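Local coordinates for trwC protein (Escherichia coli, PDB 1OMH) that recognises and processes origin-of-transfer DNA in bacterial conjugation, acting here as the N-terminal relaxase domain of a longer protein, at residues V94-L99 and R156-H161; A101-I106 and L207-R212; R226-G231 and L288-S293. All coordinates share one frame; numbering follows the deposited sequence.

In the fold
Helix 92-99 is the common neighbour of all three contacts. In contact 1 it lies on the central strand of the five-stranded antiparallel sheet, beside the metal-binding histidines; the centres of contacts 2 and 3 each lie about 12 Å from that of contact 1 and about 14 Å from each other. Gln-97 joins them: its CG packs 3.4 Å from Tyr-209 OH of contact 2, while its NE2 probably bonds to Phe-292 O of contact 3. Phe-292 also packs on Ala-101 of contact 2. Contacts 1 and 3 both reach nucleotide DT23 of the bound DNA (chain A), whereas contact 2 stays about 8 Å from the nucleic acid, nearest atom to nearest atom.

Contact 1: V94-L99 and R156-H161; sequences VSLQAL and RDPQLH. With SO4 (sulfate ion), chain C; nucleotides of chain A.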
# COMPACT_ATOMS: atom_id res chain seq x y z
N VAL B 94 -9.52 8.82 9.41
CA VAL B 94 -10.20 7.61 8.99
C VAL B 94 -9.69 6.42 9.80
O VAL B 94 -10.48 5.60 10.27
CB VAL B 94 -10.02 7.38 7.47
CG1 VAL B 94 -10.64 6.05 7.05
CG2 VAL B 94 -10.67 8.53 6.71
N SER B 95 -8.37 6.33 9.97
CA SER B 95 -7.81 5.24 10.77
C SER B 95 -8.34 5.33 12.20
O SER B 95 -8.65 4.30 12.82
CB SER B 95 -6.27 5.31 10.79
OG SER B 95 -5.72 5.06 9.49
N LEU B 96 -8.45 6.55 12.72
CA LEU B 96 -8.94 6.76 14.09
C LEU B 96 -10.39 6.31 14.28
O LEU B 96 -10.72 5.62 15.25
CB LEU B 96 -8.83 8.24 14.46
CG LEU B 96 -7.56 8.74 15.16
CD1 LEU B 96 -6.33 7.98 14.70
CD2 LEU B 96 -7.43 10.23 14.92
N GLN B 97 -11.25 6.70 13.35
CA GLN B 97 -12.66 6.35 13.42
C GLN B 97 -12.83 4.84 13.31
O GLN B 97 -13.65 4.24 14.01
CB GLN B 97 -13.45 7.04 12.31
CG GLN B 97 -14.97 7.01 12.49
CD GLN B 97 -15.44 7.92 13.61
OE1 GLN B 97 -14.96 9.05 13.74
NE2 GLN B 97 -16.38 7.44 14.42
N ALA B 98 -12.05 4.21 12.45
CA ALA B 98 -12.16 2.77 12.27
C ALA B 98 -11.53 1.93 13.38
O ALA B 98 -12.11 0.93 13.81
CB ALA B 98 -11.55 2.36 10.94
N LEU B 99 -10.35 2.33 13.84
CA LEU B 99 -9.61 1.55 14.83
C LEU B 99 -9.74 1.95 16.29
O LEU B 99 -9.58 1.11 17.18
CB LEU B 99 -8.14 1.52 14.42
CG LEU B 99 -7.90 1.05 12.98
CD1 LEU B 99 -6.42 1.17 12.63
CD2 LEU B 99 -8.37 -0.39 12.81
N ARG B 156 3.25 2.63 16.52
CA ARG B 156 2.06 2.03 17.10
C ARG B 156 0.81 2.90 17.15
O ARG B 156 -0.07 2.68 17.99
CB ARG B 156 2.37 1.46 18.49
CG ARG B 156 3.37 0.30 18.47
CD ARG B 156 2.98 -0.76 17.43
NE ARG B 156 3.88 -1.91 17.41
CZ ARG B 156 3.83 -2.88 16.50
NH1 ARG B 156 2.92 -2.84 15.54
NH2 ARG B 156 4.69 -3.89 16.55
N ASP B 157 0.73 3.88 16.26
CA ASP B 157 -0.46 4.73 16.18
C ASP B 157 -1.44 4.02 15.26
O ASP B 157 -1.04 3.16 14.46
CB ASP B 157 -0.14 6.08 15.53
CG ASP B 157 0.45 7.08 16.49
OD1 ASP B 157 -0.12 7.24 17.59
OD2 ASP B 157 1.46 7.73 16.13
N PRO B 158 -2.74 4.34 15.37
CA PRO B 158 -3.70 3.68 14.48
C PRO B 158 -3.27 4.11 13.08
O PRO B 158 -3.01 5.29 12.85
CB PRO B 158 -5.04 4.31 14.88
CG PRO B 158 -4.82 4.67 16.33
CD PRO B 158 -3.41 5.22 16.33
N GLN B 159 -3.18 3.16 12.16
CA GLN B 159 -2.72 3.46 10.81
C GLN B 159 -3.20 2.38 9.85
O GLN B 159 -2.51 1.38 9.61
CB GLN B 159 -1.18 3.54 10.81
CG GLN B 159 -0.52 3.92 9.49
CD GLN B 159 -0.93 5.28 8.96
OE1 GLN B 159 -1.43 6.14 9.71
NE2 GLN B 159 -0.72 5.49 7.67
N LEU B 160 -4.39 2.59 9.31
CA LEU B 160 -5.00 1.63 8.39
C LEU B 160 -4.33 1.70 7.02
O LEU B 160 -4.42 2.71 6.32
CB LEU B 160 -6.50 1.93 8.26
CG LEU B 160 -7.36 1.04 7.36
CD1 LEU B 160 -7.30 -0.41 7.84
CD2 LEU B 160 -8.80 1.55 7.41
N HIS B 161 -3.65 0.63 6.64
CA HIS B 161 -2.99 0.59 5.35
C HIS B 161 -2.88 -0.83 4.84
O HIS B 161 -2.88 -1.80 5.62
CB HIS B 161 -1.58 1.21 5.43
CG HIS B 161 -0.66 0.53 6.39
ND1 HIS B 161 -0.83 0.58 7.76
CD2 HIS B 161 0.47 -0.20 6.18
CE1 HIS B 161 0.15 -0.08 8.35
NE2 HIS B 161 0.95 -0.57 7.41
S SO4 C . 4.58 -1.50 8.03
O1 SO4 C . 4.11 -2.84 8.45
O2 SO4 C . 4.34 -0.52 9.10
O3 SO4 C . 3.84 -1.09 6.82
O4 SO4 C . 6.02 -1.57 7.74
P DT A 23 -1.09 14.32 7.06
OP1 DT A 23 -2.53 14.39 7.41
OP2 DT A 23 -0.20 15.46 7.39
O5' DT A 23 -0.46 12.96 7.63
C5' DT A 23 -0.56 12.60 9.04
C4' DT A 23 -0.81 11.11 9.16
O4' DT A 23 -1.89 10.78 8.28
C3' DT A 23 0.34 10.14 8.85
O3' DT A 23 0.42 9.34 10.04
C2' DT A 23 -0.34 9.00 8.11
C1' DT A 23 -1.69 9.53 7.68
N1 DT A 23 -2.08 9.63 6.26
C2 DT A 23 -1.97 8.52 5.45
O2 DT A 23 -1.42 7.49 5.81
N3 DT A 23 -2.54 8.66 4.21
C4 DT A 23 -3.18 9.79 3.71
O4 DT A 23 -3.68 9.75 2.59
C5 DT A 23 -3.18 10.94 4.59
C7 DT A 23 -3.81 12.22 4.13
C6 DT A 23 -2.63 10.80 5.79
P DC A 24 1.82 8.84 10.66
OP1 DC A 24 1.40 7.70 11.50
OP2 DC A 24 2.50 10.01 11.28
O5' DC A 24 2.72 8.31 9.45
C5' DC A 24 2.56 7.01 8.87
C4' DC A 24 3.47 6.90 7.67
O4' DC A 24 3.28 8.08 6.87
C3' DC A 24 4.96 6.84 8.01
O3' DC A 24 5.35 5.52 7.56
C2' DC A 24 5.62 7.65 6.90
C1' DC A 24 4.51 8.48 6.29
N1 DC A 24 4.60 9.95 6.30
C2 DC A 24 5.45 10.55 5.37
O2 DC A 24 6.17 9.83 4.67
N3 DC A 24 5.47 11.90 5.26
C4 DC A 24 4.69 12.64 6.04
N4 DC A 24 4.71 13.96 5.88
C5 DC A 24 3.83 12.05 7.03
C6 DC A 24 3.83 10.72 7.13
O HOH W 1 -4.01 6.80 8.87
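Ser-95 and Leu-160 join helix 92-99 to strand 158-167, the central strand of the relaxase sheet, which also carries the metal ligands His-161 and His-163. The axes cross almost perpendicularly, at 100°. Ser-95 OG, anti to the carbonyl carbon (chi1 -67°) and thereby turned to the strand, accepts a nearly straight bond from Leu-160 N (2.8 Å). The tight part is apolar and lies around Pro-158: Leu-96 CD1 comes within 3.9 Å of its CB, and Leu-99 CD1 approaches the same carbon while reaching the backbone at Gln-159 N (3.8 Å). Trp-281 covers Pro-158 and Leu-99 from helix 274-287.

The other side of the strand is polar, bridged by water and DNA rather than packed carbon on carbon. Gln-159 points its CB away from the helix, and a water bridges its OE1 to Ser-95 OG. Lys-92 NZ also bonds to OE1, while NE2 donates directly to O2 of the DT23 base of chain A (2.8 Å). His-161 NE2 donates to O3 of a sulfate (3.0 Å), probably from the crystallisation liquor, in this metal-free model. An alanine at His-161 removes one of three metal-binding imidazoles and would probably leave the site short of a ligand, and the sulfate and Gln-159 O without this partner. ND1 is 2.6 Å from Gln-159 O; the oxygen lies in the ring plane, but ND1 sits 42° out of the carbonyl plane.

Contact 2: A101-I106 and L207-R212; sequences AGDAEI and LGYQLR
Asp-103, the N-cap of helix 104-122, meets Tyr-209, which follows the Schellman turn closing helix 189-206 and leads into the hairpin of strands 211-213 and 219-221. The contact thus joins the start of one helix to the end of another at the protein surface. Asp-103 CG stands anti to the backbone N (chi1 -175°), which carries the carboxylate carbon toward Tyr-209. The two side chains meet tip to tip, with the carboxylate and ring planes 45° apart. Tyr-209 OH donates to OD1 at a modelled distance of 2.4 Å, so short that its exact value is doubtful. OD1 lies at the ring edge, in the plane of the phenol. The carboxylate's other oxygen, OD2, caps the helix by accepting from Glu-105 N (3.0 Å), which meets it on the anti side, 32° out of the carboxylate plane.

Beside this polar pair the packing is apolar. Ile-106 CD1 comes obliquely to the Tyr-209 ring, 3.3 Å from CE1, and touches Leu-207 CD1 at 3.4 Å, tighter than usual for two methyl groups. Leu-207 also straddles Glu-105 CB with its branches, CD2 lying 3.8 Å away, while the carboxylate of Glu-105 bends off elsewhere. Gly-208 makes the turn between Leu-207 and Tyr-209 with a positive phi, where a CB would jam against Leu-207 O. Leu-204 backs Ile-106 from helix 189-206.

One carboxylate thus makes two bonds: OD1 holds the phenol and OD2 caps the first turn of the helix. The helix N-terminus would be expected to stabilise its negative charge, and the phenol O-H to share it.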
# COMPACT_ATOMS: atom_id res chain seq x y z
N ALA B 101 -12.46 4.39 17.48
CA ALA B 101 -13.91 4.44 17.68
C ALA B 101 -14.52 3.07 17.41
O ALA B 101 -15.55 2.72 17.99
CB ALA B 101 -14.54 5.48 16.75
N GLY B 102 -13.90 2.30 16.53
CA GLY B 102 -14.39 0.96 16.24
C GLY B 102 -15.44 0.79 15.17
O GLY B 102 -16.30 -0.08 15.29
N ASP B 103 -15.40 1.60 14.11
CA ASP B 103 -16.37 1.47 13.03
C ASP B 103 -15.84 0.50 11.99
O ASP B 103 -15.05 0.88 11.11
CB ASP B 103 -16.66 2.83 12.39
CG ASP B 103 -17.76 2.76 11.34
OD1 ASP B 103 -18.24 3.84 10.92
OD2 ASP B 103 -18.14 1.64 10.92
N ALA B 104 -16.28 -0.75 12.08
CA ALA B 104 -15.84 -1.79 11.16
C ALA B 104 -16.18 -1.52 9.70
O ALA B 104 -15.46 -1.96 8.80
CB ALA B 104 -16.44 -3.13 11.58
N GLU B 105 -17.26 -0.79 9.45
CA GLU B 105 -17.64 -0.50 8.07
C GLU B 105 -16.58 0.36 7.37
O GLU B 105 -16.48 0.35 6.14
CB GLU B 105 -19.00 0.20 8.02
CG GLU B 105 -20.13 -0.62 8.66
CD GLU B 105 -20.26 -2.01 8.07
OE1 GLU B 105 -20.59 -2.13 6.87
OE2 GLU B 105 -20.04 -2.99 8.82
N ILE B 106 -15.79 1.09 8.15
CA ILE B 106 -14.73 1.91 7.60
C ILE B 106 -13.65 0.98 7.06
O ILE B 106 -13.05 1.23 6.01
CB ILE B 106 -14.10 2.83 8.66
CG1 ILE B 106 -15.17 3.76 9.24
CG2 ILE B 106 -12.95 3.65 8.05
CD1 ILE B 106 -15.76 4.71 8.24
N LEU B 207 -21.60 6.09 4.53
CA LEU B 207 -21.74 5.74 5.94
C LEU B 207 -22.22 6.93 6.75
O LEU B 207 -22.45 6.82 7.96
CB LEU B 207 -20.39 5.24 6.49
CG LEU B 207 -19.81 4.00 5.80
CD1 LEU B 207 -18.48 3.63 6.46
CD2 LEU B 207 -20.79 2.83 5.91
N GLY B 208 -22.37 8.07 6.10
CA GLY B 208 -22.85 9.24 6.80
C GLY B 208 -21.80 10.17 7.39
O GLY B 208 -22.11 10.94 8.31
N TYR B 209 -20.57 10.10 6.89
CA TYR B 209 -19.52 10.98 7.40
C TYR B 209 -19.35 12.16 6.46
O TYR B 209 -19.53 12.02 5.25
CB TYR B 209 -18.16 10.26 7.49
CG TYR B 209 -18.11 9.16 8.52
CD1 TYR B 209 -18.13 7.82 8.13
CD2 TYR B 209 -18.07 9.46 9.88
CE1 TYR B 209 -18.12 6.80 9.09
CE2 TYR B 209 -18.05 8.45 10.83
CZ TYR B 209 -18.08 7.13 10.43
OH TYR B 209 -18.08 6.15 11.39
N GLN B 210 -19.03 13.33 7.01
CA GLN B 210 -18.79 14.49 6.18
C GLN B 210 -17.27 14.60 6.08
O GLN B 210 -16.56 14.31 7.05
CB GLN B 210 -19.36 15.76 6.79
CG GLN B 210 -19.33 16.94 5.82
CD GLN B 210 -20.16 18.12 6.28
OE1 GLN B 210 -21.32 17.97 6.66
NE2 GLN B 210 -19.57 19.31 6.24
N LEU B 211 -16.78 15.01 4.92
CA LEU B 211 -15.34 15.13 4.70
C LEU B 211 -14.87 16.56 4.56
O LEU B 211 -15.58 17.41 4.02
CB LEU B 211 -14.96 14.34 3.44
CG LEU B 211 -15.53 12.93 3.34
CD1 LEU B 211 -15.07 12.29 2.04
CD2 LEU B 211 -15.09 12.10 4.54
N ARG B 212 -13.66 16.82 5.04
CA ARG B 212 -13.05 18.14 4.97
C ARG B 212 -11.82 18.03 4.08
O ARG B 212 -10.84 17.37 4.45
CB ARG B 212 -12.65 18.62 6.37
CG ARG B 212 -11.88 19.94 6.39
CD ARG B 212 -11.34 20.27 7.79
NE ARG B 212 -10.18 19.46 8.16
CZ ARG B 212 -10.14 18.63 9.20
NH1 ARG B 212 -11.20 18.49 9.99
NH2 ARG B 212 -9.04 17.94 9.46

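Contact 3: R226-G231 and L288-S293; sequences RQQIEG and LGIDFS. With nucleotides of chain A.
Gln-228, on the short helix 226-230, lies against the Schellman turn by which helix 274-287 ends, with Gly-289 taking the positive phi. Its chain can be followed outward from CB, which rests 3.7 Å from Ile-290 CG1. CG, set anti to the carbonyl carbon (chi1 -58°), lies near Leu-288 O. The chain then runs extended, sliding past Ile-290 in the opposite direction, so that CD too packs on Ile-290 CG1 (3.6 Å).

At the tip the two amide atoms part ways. NE2 gives Leu-288 O a weak hydrogen bond of 3.4 Å; Gly-289 O is nearer to NE2, but at a poor angle for bonding. OE1 accepts from Asp-225 N, back along its own chain, and from a water that in turn accepts from Asp-291 N. The amide thus links the approach to one helix with the turn after another, directly and through this water.

Leu-288 adds an apolar edge: its CD1 lies 3.9 Å from Gly-231 CA, where a CB on the glycine would clash with that methyl group. Phe-232 flanks both Leu-288 and Ile-290. Beyond Ile-290, Asp-291 OD1 accepts from Ser-293 N in an Asx turn, and Ile-290 CG2 sits over the centre of one face of the Phe-292 ring.

The same short helix holds DNA at its start. Ile-229 CG2 lies over the centre of one face of the Arg-226 guanidinium, which grips the DT23 phosphate of chain A in plane: NH2 donates to OP1 at 3.1 Å and NH1 to OP2 at 3.3 Å.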
# COMPACT_ATOMS: atom_id res chain seq x y z
N ARG B 226 -7.04 19.00 13.15
CA ARG B 226 -5.62 18.82 12.92
C ARG B 226 -4.79 18.50 14.16
O ARG B 226 -3.91 17.64 14.11
CB ARG B 226 -5.07 20.07 12.21
CG ARG B 226 -3.55 20.20 12.13
CD ARG B 226 -2.83 18.99 11.53
NE ARG B 226 -3.47 18.43 10.35
CZ ARG B 226 -2.90 17.53 9.55
NH1 ARG B 226 -1.67 17.09 9.80
NH2 ARG B 226 -3.57 17.04 8.51
N GLN B 227 -5.05 19.17 15.28
CA GLN B 227 -4.27 18.89 16.48
C GLN B 227 -4.48 17.46 16.95
O GLN B 227 -3.56 16.81 17.43
CB GLN B 227 -4.63 19.87 17.60
CG GLN B 227 -4.36 21.34 17.27
CD GLN B 227 -2.90 21.64 16.95
N GLN B 228 -5.71 16.97 16.81
CA GLN B 228 -6.04 15.61 17.22
C GLN B 228 -5.37 14.62 16.27
O GLN B 228 -4.90 13.56 16.69
CB GLN B 228 -7.58 15.42 17.21
CG GLN B 228 -8.27 16.43 18.13
CD GLN B 228 -9.79 16.47 17.98
OE1 GLN B 228 -10.32 16.37 16.88
NE2 GLN B 228 -10.49 16.63 19.10
N ILE B 229 -5.31 14.98 14.99
CA ILE B 229 -4.67 14.14 13.99
C ILE B 229 -3.19 14.00 14.35
O ILE B 229 -2.65 12.89 14.42
CB ILE B 229 -4.80 14.76 12.58
CG1 ILE B 229 -6.23 14.59 12.05
CG2 ILE B 229 -3.79 14.16 11.63
CD1 ILE B 229 -6.73 13.18 12.08
N GLU B 230 -2.54 15.14 14.59
CA GLU B 230 -1.12 15.15 14.92
C GLU B 230 -0.84 14.38 16.21
O GLU B 230 0.23 13.79 16.37
CB GLU B 230 -0.63 16.59 15.04
CG GLU B 230 -1.02 17.44 13.83
CD GLU B 230 -0.37 18.81 13.81
OE1 GLU B 230 -0.34 19.48 14.86
OE2 GLU B 230 0.10 19.22 12.72
N GLY B 231 -1.81 14.37 17.12
CA GLY B 231 -1.64 13.66 18.37
C GLY B 231 -1.52 12.16 18.15
O GLY B 231 -1.09 11.44 19.04
N LEU B 288 -7.02 13.95 23.97
CA LEU B 288 -6.95 14.90 22.87
C LEU B 288 -8.30 15.57 22.62
O LEU B 288 -8.42 16.45 21.76
CB LEU B 288 -6.47 14.19 21.59
CG LEU B 288 -5.04 13.66 21.60
CD1 LEU B 288 -4.84 12.69 20.45
CD2 LEU B 288 -4.07 14.82 21.51
N GLY B 289 -9.31 15.15 23.37
CA GLY B 289 -10.63 15.74 23.23
C GLY B 289 -11.39 15.36 21.97
O GLY B 289 -12.23 16.13 21.49
N ILE B 290 -11.11 14.18 21.43
CA ILE B 290 -11.78 13.73 20.22
C ILE B 290 -13.18 13.22 20.53
O ILE B 290 -13.38 12.45 21.47
CB ILE B 290 -11.03 12.57 19.53
CG1 ILE B 290 -9.63 13.01 19.11
CG2 ILE B 290 -11.81 12.08 18.31
CD1 ILE B 290 -8.79 11.89 18.52
N ASP B 291 -14.14 13.67 19.74
CA ASP B 291 -15.52 13.24 19.89
C ASP B 291 -15.82 12.49 18.59
O ASP B 291 -16.01 13.10 17.54
CB ASP B 291 -16.45 14.45 20.04
CG ASP B 291 -17.92 14.07 19.99
OD1 ASP B 291 -18.25 12.91 20.32
OD2 ASP B 291 -18.74 14.94 19.64
N PHE B 292 -15.84 11.16 18.67
CA PHE B 292 -16.09 10.33 17.50
C PHE B 292 -17.55 10.36 17.08
O PHE B 292 -17.96 9.62 16.18
CB PHE B 292 -15.64 8.90 17.78
CG PHE B 292 -14.14 8.74 17.88
CD1 PHE B 292 -13.53 8.48 19.10
CD2 PHE B 292 -13.35 8.87 16.74
CE1 PHE B 292 -12.14 8.35 19.19
CE2 PHE B 292 -11.96 8.74 16.82
CZ PHE B 292 -11.36 8.48 18.04
N SER B 293 -18.32 11.24 17.74
CA SER B 293 -19.75 11.46 17.53
C SER B 293 -20.61 11.03 18.71
O SER B 293 -20.04 10.80 19.80
CB SER B 293 -20.26 10.78 16.26
OG SER B 293 -19.97 11.56 15.12
P DT A 23 -1.09 14.32 7.06
OP1 DT A 23 -2.53 14.39 7.41
OP2 DT A 23 -0.20 15.46 7.39
O5' DT A 23 -0.46 12.96 7.63
C5' DT A 23 -0.56 12.60 9.04
C4' DT A 23 -0.81 11.11 9.16
O4' DT A 23 -1.89 10.78 8.28
C3' DT A 23 0.34 10.14 8.85
O3' DT A 23 0.42 9.34 10.04
C2' DT A 23 -0.34 9.00 8.11
C1' DT A 23 -1.69 9.53 7.68
N1 DT A 23 -2.08 9.63 6.26
C2 DT A 23 -1.97 8.52 5.45
O2 DT A 23 -1.42 7.49 5.81
N3 DT A 23 -2.54 8.66 4.21
C4 DT A 23 -3.18 9.79 3.71
O4 DT A 23 -3.68 9.75 2.59
C5 DT A 23 -3.18 10.94 4.59
C7 DT A 23 -3.81 12.22 4.13
C6 DT A 23 -2.63 10.80 5.79
O HOH W 2 -13.12 15.44 17.59